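Local structure of adherence and virulence protein A (Streptococcus pneumoniae, 6PON) at the interface of chains A and B. The protein binds fibronectin and serves the pneumococcus as an adherence and virulence factor. Numbering follows the deposited sequence. Chains: chain A/B, Adherence and virulence protein A.

The interface of chains A and B. Residues chain A 239-241, 244, 255, 258; chain B 2, 6-7, 10, 205.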
loop_
_atom_site.group_PDB
_atom_site.type_symbol
_atom_site.label_atom_id
_atom_site.label_comp_id
_atom_site.label_asym_id
_atom_site.label_seq_id
_atom_site.Cartn_x
_atom_site.Cartn_y
_atom_site.Cartn_z
ATOM N N PHE A 239 -10.949 -21.628 -10.140
ATOM C CA PHE A 239 -11.552 -21.644 -8.813
ATOM C C PHE A 239 -10.540 -21.040 -7.848
ATOM O O PHE A 239 -9.337 -20.998 -8.132
ATOM C CB PHE A 239 -11.934 -23.070 -8.384
ATOM C CG PHE A 239 -10.794 -24.055 -8.511
ATOM C CD1 PHE A 239 -9.887 -24.227 -7.477
ATOM C CD2 PHE A 239 -10.605 -24.773 -9.681
ATOM C CE1 PHE A 239 -8.827 -25.120 -7.596
ATOM C CE2 PHE A 239 -9.548 -25.664 -9.810
ATOM C CZ PHE A 239 -8.655 -25.832 -8.768
ATOM N N SER A 240 -11.025 -20.600 -6.689
ATOM C CA SER A 240 -10.120 -19.909 -5.787
ATOM C C SER A 240 -10.490 -20.202 -4.344
ATOM O O SER A 240 -11.672 -20.394 -4.032
ATOM C CB SER A 240 -10.140 -18.395 -6.048
ATOM O OG SER A 240 -11.415 -17.861 -5.781
ATOM N N PRO A 241 -9.510 -20.231 -3.439
ATOM C CA PRO A 241 -9.832 -20.450 -2.022
ATOM C C PRO A 241 -10.443 -19.230 -1.363
ATOM O O PRO A 241 -11.154 -19.362 -0.360
ATOM C CB PRO A 241 -8.468 -20.788 -1.413
ATOM C CG PRO A 241 -7.508 -19.967 -2.252
ATOM C CD PRO A 241 -8.070 -19.977 -3.652
ATOM N N PHE A 244 -11.597 -13.632 -5.742
ATOM C CA PHE A 244 -10.607 -12.917 -6.547
ATOM C C PHE A 244 -11.247 -11.722 -7.249
ATOM O O PHE A 244 -12.015 -11.884 -8.199
ATOM C CB PHE A 244 -9.951 -13.838 -7.597
ATOM C CG PHE A 244 -8.851 -14.729 -7.046
ATOM C CD1 PHE A 244 -8.493 -14.683 -5.704
ATOM C CD2 PHE A 244 -8.170 -15.597 -7.876
ATOM C CE1 PHE A 244 -7.482 -15.502 -5.201
ATOM C CE2 PHE A 244 -7.147 -16.411 -7.385
ATOM C CZ PHE A 244 -6.810 -16.362 -6.040
ATOM N N LEU A 255 -14.025 -25.975 0.419
ATOM C CA LEU A 255 -13.273 -26.095 -0.824
ATOM C C LEU A 255 -13.540 -27.410 -1.546
ATOM O O LEU A 255 -13.367 -27.485 -2.772
ATOM C CB LEU A 255 -11.789 -25.930 -0.526
ATOM C CG LEU A 255 -11.507 -24.575 0.130
ATOM C CD1 LEU A 255 -10.219 -24.614 0.920
ATOM C CD2 LEU A 255 -11.448 -23.467 -0.909
ATOM N N LEU A 258 -16.692 -27.022 -3.639
ATOM C CA LEU A 258 -16.276 -26.218 -4.784
ATOM C C LEU A 258 -15.630 -27.070 -5.877
ATOM O O LEU A 258 -15.998 -26.973 -7.055
ATOM C CB LEU A 258 -15.315 -25.134 -4.304
ATOM C CG LEU A 258 -14.502 -24.392 -5.351
ATOM C CD1 LEU A 258 -15.397 -23.433 -6.106
ATOM C CD2 LEU A 258 -13.318 -23.680 -4.675
ATOM N N SER B 2 -4.796 -22.129 -9.975
ATOM C CA SER B 2 -6.067 -22.593 -9.445
ATOM C C SER B 2 -5.758 -23.555 -8.313
ATOM O O SER B 2 -5.867 -23.192 -7.140
ATOM N N PHE B 6 -1.026 -21.872 -2.856
ATOM C CA PHE B 6 -1.916 -20.990 -2.110
ATOM C C PHE B 6 -3.263 -21.657 -1.860
ATOM O O PHE B 6 -3.756 -21.672 -0.726
ATOM C CB PHE B 6 -2.083 -19.674 -2.881
ATOM C CG PHE B 6 -3.024 -18.691 -2.233
ATOM C CD1 PHE B 6 -2.719 -18.115 -1.008
ATOM C CD2 PHE B 6 -4.190 -18.314 -2.869
ATOM C CE1 PHE B 6 -3.580 -17.199 -0.418
ATOM C CE2 PHE B 6 -5.052 -17.392 -2.291
ATOM C CZ PHE B 6 -4.753 -16.831 -1.074
ATOM N N PHE B 7 -3.875 -22.214 -2.914
ATOM C CA PHE B 7 -5.113 -22.969 -2.736
ATOM C C PHE B 7 -4.911 -24.129 -1.772
ATOM O O PHE B 7 -5.732 -24.369 -0.875
ATOM C CB PHE B 7 -5.608 -23.491 -4.082
ATOM C CG PHE B 7 -6.985 -24.096 -4.030
ATOM C CD1 PHE B 7 -7.154 -25.460 -3.802
ATOM C CD2 PHE B 7 -8.112 -23.308 -4.221
ATOM C CE1 PHE B 7 -8.418 -26.022 -3.751
ATOM C CE2 PHE B 7 -9.380 -23.859 -4.176
ATOM C CZ PHE B 7 -9.537 -25.229 -3.933
ATOM N N HIS B 10 -5.098 -23.567 1.872
ATOM C CA HIS B 10 -6.434 -23.479 2.448
ATOM C C HIS B 10 -7.043 -24.860 2.650
ATOM O O HIS B 10 -7.538 -25.169 3.741
ATOM C CB HIS B 10 -7.328 -22.591 1.580
ATOM C CG HIS B 10 -7.040 -21.131 1.738
ATOM N ND1 HIS B 10 -7.816 -20.294 2.511
ATOM C CD2 HIS B 10 -6.033 -20.367 1.253
ATOM C CE1 HIS B 10 -7.314 -19.075 2.476
ATOM N NE2 HIS B 10 -6.227 -19.095 1.727
ATOM N N ASP B 205 -3.262 -17.216 -11.859
ATOM C CA ASP B 205 -4.452 -16.470 -11.460
ATOM C C ASP B 205 -4.289 -15.863 -10.072
ATOM O O ASP B 205 -4.619 -14.690 -9.859
ATOM C CB ASP B 205 -5.698 -17.351 -11.523
ATOM C CG ASP B 205 -5.588 -18.632 -10.683
ATOM O OD1 ASP B 205 -4.478 -19.197 -10.506
ATOM O OD2 ASP B 205 -6.658 -19.082 -10.214
#
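B:Phe7, on the N-terminal helix 5-19 of this NFACT-family domain, pushes its ring into an apolar pocket that chain A builds from strand 239-240, A:Pro241 and helix 255-262. CG lies anti to the backbone N (chi1 -171°), which extends the ring away from its helix, and a flat, wholly apolar group suits a slot lined mostly by carbon. Two aromatic rings meet here edge to face, their planes 75° apart: the CD1-CE1 edge of A:Phe239 points at the face of B:Phe7, with A:Phe239 CD1 3.4 Å from B:Phe7 CE2. The backbone of B:Ser2 lies over one face of A:Phe239, toward its rim.

A:Leu255 CD2 and A:Leu258 CD2 approach the outer end of B:Phe7, A:Leu258 at the ring's edge; branched leucine tips fit around an aromatic rim. A:Pro241, compact and rigid, wedges between three side chains of the helix. Its CD packs on B:Phe7 CD2 at 3.4 Å and its CG on B:Phe6 CE2. The flat imidazole of B:His10 offers a face to A:Pro241 CB, a CH-pi contact 3.8 Å from the ring centroid. A:Leu255 CD1 touches B:His10 CB.

Within chain B, the carboxylate of B:Asp205 can accept a backbone N-H: B:Ser2 N hydrogen-bonds OD1 (3.0 Å) on the syn side, tilted 23° from the carboxylate plane, tying the N-terminal segment to helix 204-225. A:Phe244 CE2 rests loosely near OD2. Two-fold symmetry repeats the patch with chains exchanged, although this dimer may not be the biological one.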